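Local coordinates for sensor protein DivL (Caulobacter crescentus, PDB 4Q20) that belongs to the histidine kinase family, is required for cell division and growth in Caulobacter, and phosphorylates the response regulator CtrA, at residues G45-E50 and D209-R214; G105-E110 and V230-G235. All coordinates share one frame; numbering follows the deposited sequence.

Interaction 1. Residues G45-E50 and D209-R214; sequences GNVSYE and DRFVGR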
# COMPACT_ATOMS: atom_id res chain seq x y z
N GLY A 45 -4.93 -10.97 3.09
CA GLY A 45 -4.93 -11.43 1.70
C GLY A 45 -5.70 -10.52 0.76
O GLY A 45 -5.25 -10.28 -0.37
N ASN A 46 -6.83 -9.96 1.22
CA ASN A 46 -7.65 -9.04 0.45
C ASN A 46 -6.98 -7.68 0.32
O ASN A 46 -6.89 -7.15 -0.79
CB ASN A 46 -9.04 -8.89 1.07
CG ASN A 46 -9.94 -10.08 0.88
OD1 ASN A 46 -9.82 -10.81 -0.10
ND2 ASN A 46 -10.85 -10.31 1.81
N VAL A 47 -6.47 -7.14 1.43
CA VAL A 47 -5.76 -5.86 1.42
C VAL A 47 -4.49 -6.00 0.56
O VAL A 47 -4.21 -5.15 -0.26
CB VAL A 47 -5.47 -5.31 2.85
CG1 VAL A 47 -4.60 -4.04 2.79
CG2 VAL A 47 -6.77 -5.02 3.60
N SER A 48 -3.79 -7.10 0.71
CA SER A 48 -2.57 -7.42 -0.04
C SER A 48 -2.81 -7.43 -1.55
O SER A 48 -1.95 -6.97 -2.30
CB SER A 48 -2.04 -8.79 0.39
OG SER A 48 -0.83 -9.07 -0.27
N TYR A 49 -3.95 -7.98 -2.00
CA TYR A 49 -4.29 -8.03 -3.41
C TYR A 49 -4.40 -6.58 -3.95
O TYR A 49 -3.86 -6.25 -5.00
CB TYR A 49 -5.59 -8.84 -3.63
CG TYR A 49 -6.01 -8.92 -5.08
CD1 TYR A 49 -5.47 -9.87 -5.94
CD2 TYR A 49 -6.90 -7.99 -5.62
CE1 TYR A 49 -5.80 -9.91 -7.29
CE2 TYR A 49 -7.23 -8.00 -6.98
CZ TYR A 49 -6.68 -8.97 -7.81
OH TYR A 49 -7.04 -9.01 -9.14
N GLU A 50 -5.06 -5.73 -3.19
CA GLU A 50 -5.24 -4.31 -3.49
C GLU A 50 -3.93 -3.51 -3.44
O GLU A 50 -3.88 -2.42 -3.96
CB GLU A 50 -6.22 -3.70 -2.48
CG GLU A 50 -7.68 -4.04 -2.67
CD GLU A 50 -8.57 -3.09 -1.90
OE1 GLU A 50 -8.36 -2.93 -0.67
OE2 GLU A 50 -9.41 -2.41 -2.54
N ASP A 209 -20.81 -5.36 -0.15
CA ASP A 209 -20.02 -6.19 0.76
C ASP A 209 -18.55 -5.93 0.51
O ASP A 209 -18.15 -5.68 -0.63
CB ASP A 209 -20.32 -7.69 0.59
CG ASP A 209 -21.76 -8.16 0.81
OD1 ASP A 209 -22.64 -7.30 1.10
OD2 ASP A 209 -22.01 -9.37 0.69
N ARG A 210 -17.75 -5.97 1.57
CA ARG A 210 -16.31 -5.76 1.56
C ARG A 210 -15.61 -6.82 0.78
O ARG A 210 -15.84 -8.01 1.03
CB ARG A 210 -15.76 -5.78 3.00
CG ARG A 210 -16.57 -4.95 3.94
CD ARG A 210 -15.95 -4.99 5.30
NE ARG A 210 -16.76 -4.24 6.25
CZ ARG A 210 -16.24 -3.62 7.31
NH1 ARG A 210 -14.94 -3.67 7.55
NH2 ARG A 210 -17.03 -2.97 8.15
N PHE A 211 -14.72 -6.39 -0.13
CA PHE A 211 -13.89 -7.28 -0.95
C PHE A 211 -14.72 -8.37 -1.68
O PHE A 211 -14.36 -9.55 -1.65
CB PHE A 211 -12.79 -7.93 -0.09
CG PHE A 211 -11.94 -6.98 0.70
CD1 PHE A 211 -11.07 -6.09 0.06
CD2 PHE A 211 -11.93 -7.02 2.10
CE1 PHE A 211 -10.24 -5.24 0.80
CE2 PHE A 211 -11.08 -6.19 2.83
CZ PHE A 211 -10.26 -5.30 2.18
N VAL A 212 -15.83 -7.94 -2.33
CA VAL A 212 -16.72 -8.80 -3.11
C VAL A 212 -16.05 -9.07 -4.49
O VAL A 212 -15.54 -8.14 -5.13
CB VAL A 212 -18.17 -8.25 -3.21
CG1 VAL A 212 -18.27 -6.99 -4.08
CG2 VAL A 212 -19.14 -9.32 -3.68
N GLY A 213 -16.02 -10.35 -4.87
CA GLY A 213 -15.41 -10.83 -6.11
C GLY A 213 -16.13 -10.40 -7.38
O GLY A 213 -17.17 -10.96 -7.73
N ARG A 214 -15.55 -9.39 -8.08
CA ARG A 214 -16.06 -8.84 -9.35
C ARG A 214 -15.12 -9.25 -10.52
O ARG A 214 -13.89 -9.20 -10.37
CB ARG A 214 -16.21 -7.31 -9.26
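Glu50 OE1 reaches the rim of the Phe211 ring, 3.3 Å from CE1 and near the ring plane, with the carboxylate turned almost perpendicular to the ring. The Glu50 chain, extended beyond CG, carries its charged end to the ring from the helix. Asn46 takes a face of the same ring. Its CB sits 3.5 Å from the ring centroid and only 10° off the normal, a CH-pi contact placed nearly centrally. The carboxamide then slants over the end of the ring that carries CB: Asn46 ND2 is 3.5 Å from Phe211 CD2, and the two planes are 31° apart. Asn46 CG lies beside its own backbone N (chi1 -73°), which sends the amide past the ring toward Phe211 CB. Val47 adds one methyl, CG2, at 3.8 Å from Phe211 CZ, coming in obliquely.

Phe211 belongs to a loop of the ATP-binding domain, where its backbone pairs with Gly220 and its side chain also meets Leu221. It rests on the first helix of the HisKA domain, on residues that flank Tyr49 in sequence; Tyr49, the experimentally established autophosphorylation site, is unmodified here and does not touch the loop. Val47 also packs on Val96 of helix 73-103 and on Phe43 of the second subunit, so the residue under the ring's CZ belongs to the core of the dimer's helical bundle.

No hydrogen bond joins the two segments; a carboxylate at the weakly positive ring edge probably adds mild electrostatic attraction to what is otherwise dispersion between domains.

Interaction 2. Residues G105-E110 and V230-G235; sequences GEMALE and VELHGG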
# COMPACT_ATOMS: atom_id res chain seq x y z
N GLY A 105 -16.27 3.00 15.56
CA GLY A 105 -17.27 4.01 15.91
C GLY A 105 -16.63 5.35 16.19
O GLY A 105 -17.20 6.17 16.93
N GLU A 106 -15.44 5.60 15.60
CA GLU A 106 -14.63 6.80 15.76
C GLU A 106 -14.85 7.83 14.63
O GLU A 106 -14.16 8.85 14.59
CB GLU A 106 -13.14 6.43 15.83
CG GLU A 106 -12.72 5.70 17.09
CD GLU A 106 -11.33 5.07 17.04
OE1 GLU A 106 -10.70 5.07 15.95
OE2 GLU A 106 -10.89 4.55 18.09
N MET A 107 -15.79 7.58 13.71
CA MET A 107 -16.02 8.58 12.67
C MET A 107 -17.30 9.32 12.92
O MET A 107 -18.39 8.76 12.77
CB MET A 107 -16.00 8.01 11.26
CG MET A 107 -15.97 9.11 10.23
SD MET A 107 -16.01 8.55 8.55
CE MET A 107 -14.38 7.76 8.41
N ALA A 108 -17.16 10.59 13.31
CA ALA A 108 -18.26 11.51 13.55
C ALA A 108 -18.27 12.52 12.41
O ALA A 108 -17.21 13.02 12.01
CB ALA A 108 -18.09 12.20 14.90
N LEU A 109 -19.46 12.76 11.84
CA LEU A 109 -19.62 13.68 10.72
C LEU A 109 -19.68 15.14 11.20
O LEU A 109 -20.18 15.43 12.29
CB LEU A 109 -20.88 13.37 9.88
CG LEU A 109 -21.13 11.93 9.40
CD1 LEU A 109 -22.46 11.83 8.68
CD2 LEU A 109 -20.01 11.42 8.49
N GLU A 110 -19.15 16.05 10.37
CA GLU A 110 -19.15 17.50 10.55
C GLU A 110 -20.28 18.07 9.67
O GLU A 110 -20.02 18.45 8.52
CB GLU A 110 -17.79 18.08 10.14
CG GLU A 110 -16.62 17.70 11.03
CD GLU A 110 -15.33 18.38 10.61
OE1 GLU A 110 -14.97 19.40 11.25
OE2 GLU A 110 -14.73 17.95 9.60
N VAL A 230 -23.10 6.99 3.65
CA VAL A 230 -24.46 7.42 3.38
C VAL A 230 -25.37 7.00 4.55
O VAL A 230 -26.26 7.77 4.94
CB VAL A 230 -24.96 6.88 2.01
CG1 VAL A 230 -26.44 7.11 1.82
CG2 VAL A 230 -24.17 7.51 0.87
N GLU A 231 -25.12 5.83 5.15
CA GLU A 231 -25.91 5.36 6.29
C GLU A 231 -25.63 6.17 7.54
O GLU A 231 -26.51 6.27 8.40
CB GLU A 231 -25.71 3.87 6.53
CG GLU A 231 -26.40 3.06 5.46
CD GLU A 231 -26.57 1.58 5.71
OE1 GLU A 231 -25.98 1.06 6.68
OE2 GLU A 231 -27.34 0.95 4.94
N LEU A 232 -24.43 6.77 7.64
CA LEU A 232 -24.02 7.65 8.74
C LEU A 232 -24.77 8.98 8.65
O LEU A 232 -24.94 9.66 9.66
CB LEU A 232 -22.51 7.88 8.64
CG LEU A 232 -21.62 7.77 9.90
CD1 LEU A 232 -21.96 6.56 10.77
CD2 LEU A 232 -20.14 7.72 9.50
N HIS A 233 -25.21 9.36 7.42
CA HIS A 233 -25.99 10.56 7.12
C HIS A 233 -27.52 10.32 7.30
O HIS A 233 -28.31 11.19 6.95
CB HIS A 233 -25.72 11.02 5.69
CG HIS A 233 -24.43 11.78 5.52
ND1 HIS A 233 -23.28 11.15 5.06
CD2 HIS A 233 -24.17 13.09 5.70
CE1 HIS A 233 -22.36 12.09 5.02
NE2 HIS A 233 -22.85 13.27 5.39
N GLY A 234 -27.90 9.15 7.81
CA GLY A 234 -29.29 8.74 7.99
C GLY A 234 -29.94 8.25 6.70
O GLY A 234 -31.16 8.10 6.62
N GLY A 235 -29.12 7.98 5.69
CA GLY A 235 -29.59 7.52 4.38
C GLY A 235 -29.33 6.06 4.08
O GLY A 235 -29.03 5.27 4.97
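At the Schellman motif that ends helix 222-232, the side chains of Leu232 and His233 receive Leu109 from the connection between the helical hairpin and the ATP-binding domain. Leu109 CD1 stands over a face of the imidazole, 3.5 Å from its centroid and 4° off the normal, so it is about equally far from all five ring atoms. With CG beside the backbone N (chi1 -49°) and the chain extended from there (chi2 176°), CD1 is carried forward onto the ring. The same methyl lies 3.4 Å from Leu232 O, a van der Waals contact with the carbonyl of the preceding residue.

The second methyl, Leu109 CD2, meets Leu232 CD2 at 3.8 Å as the two side chains pass at a slant. Leu232 CD2 is also 3.9 Å from Met107 O, and the sulfur Met107 SD touches it more loosely, at 4.3 Å.

The turn itself is closed by Gly235 N to Val230 O and by a weak bond from Gly234 N to Glu231 O, with Gly234 at positive phi; beyond it the chain enters strand 236-241 of the mixed sheet of the GHKL (Bergerat) fold. Both ring nitrogens of His233 are bonded, which fixes the ring's rotation: ND1 to Leu229 O within the helix and NE2 to Asp152 N, consistent with the proton residing on ND1. Asp152 also takes Glu110 N through OD2, and thus binds both the His233 ring and the linker.

Met107 lies buried against Asp98, Gln101 and Ile102 of helix 73-103 and Arg155 of helix 153-170, while Leu109 too touches Arg155.

Overall arrangement
From the N terminus, helix 26-66 carries 45-50, helix 73-103 completes the hairpin, and 105-110 follows as the chain leaves it for the ATP-binding domain. That domain later supplies 209-214, in the loop after helix 201-204, and then 230-235 at the end of helix 222-232. Interaction 1 closes a loop with 158 residues between its segments, interaction 2 one of 119, and the two cross because their segments alternate. Their centres are 23 Å apart and their nearest atoms about 10 Å, without touching. Interaction 1 ties the ATP-binding domain to the first HisKA helix; interaction 2 ties it to the linker beyond the second.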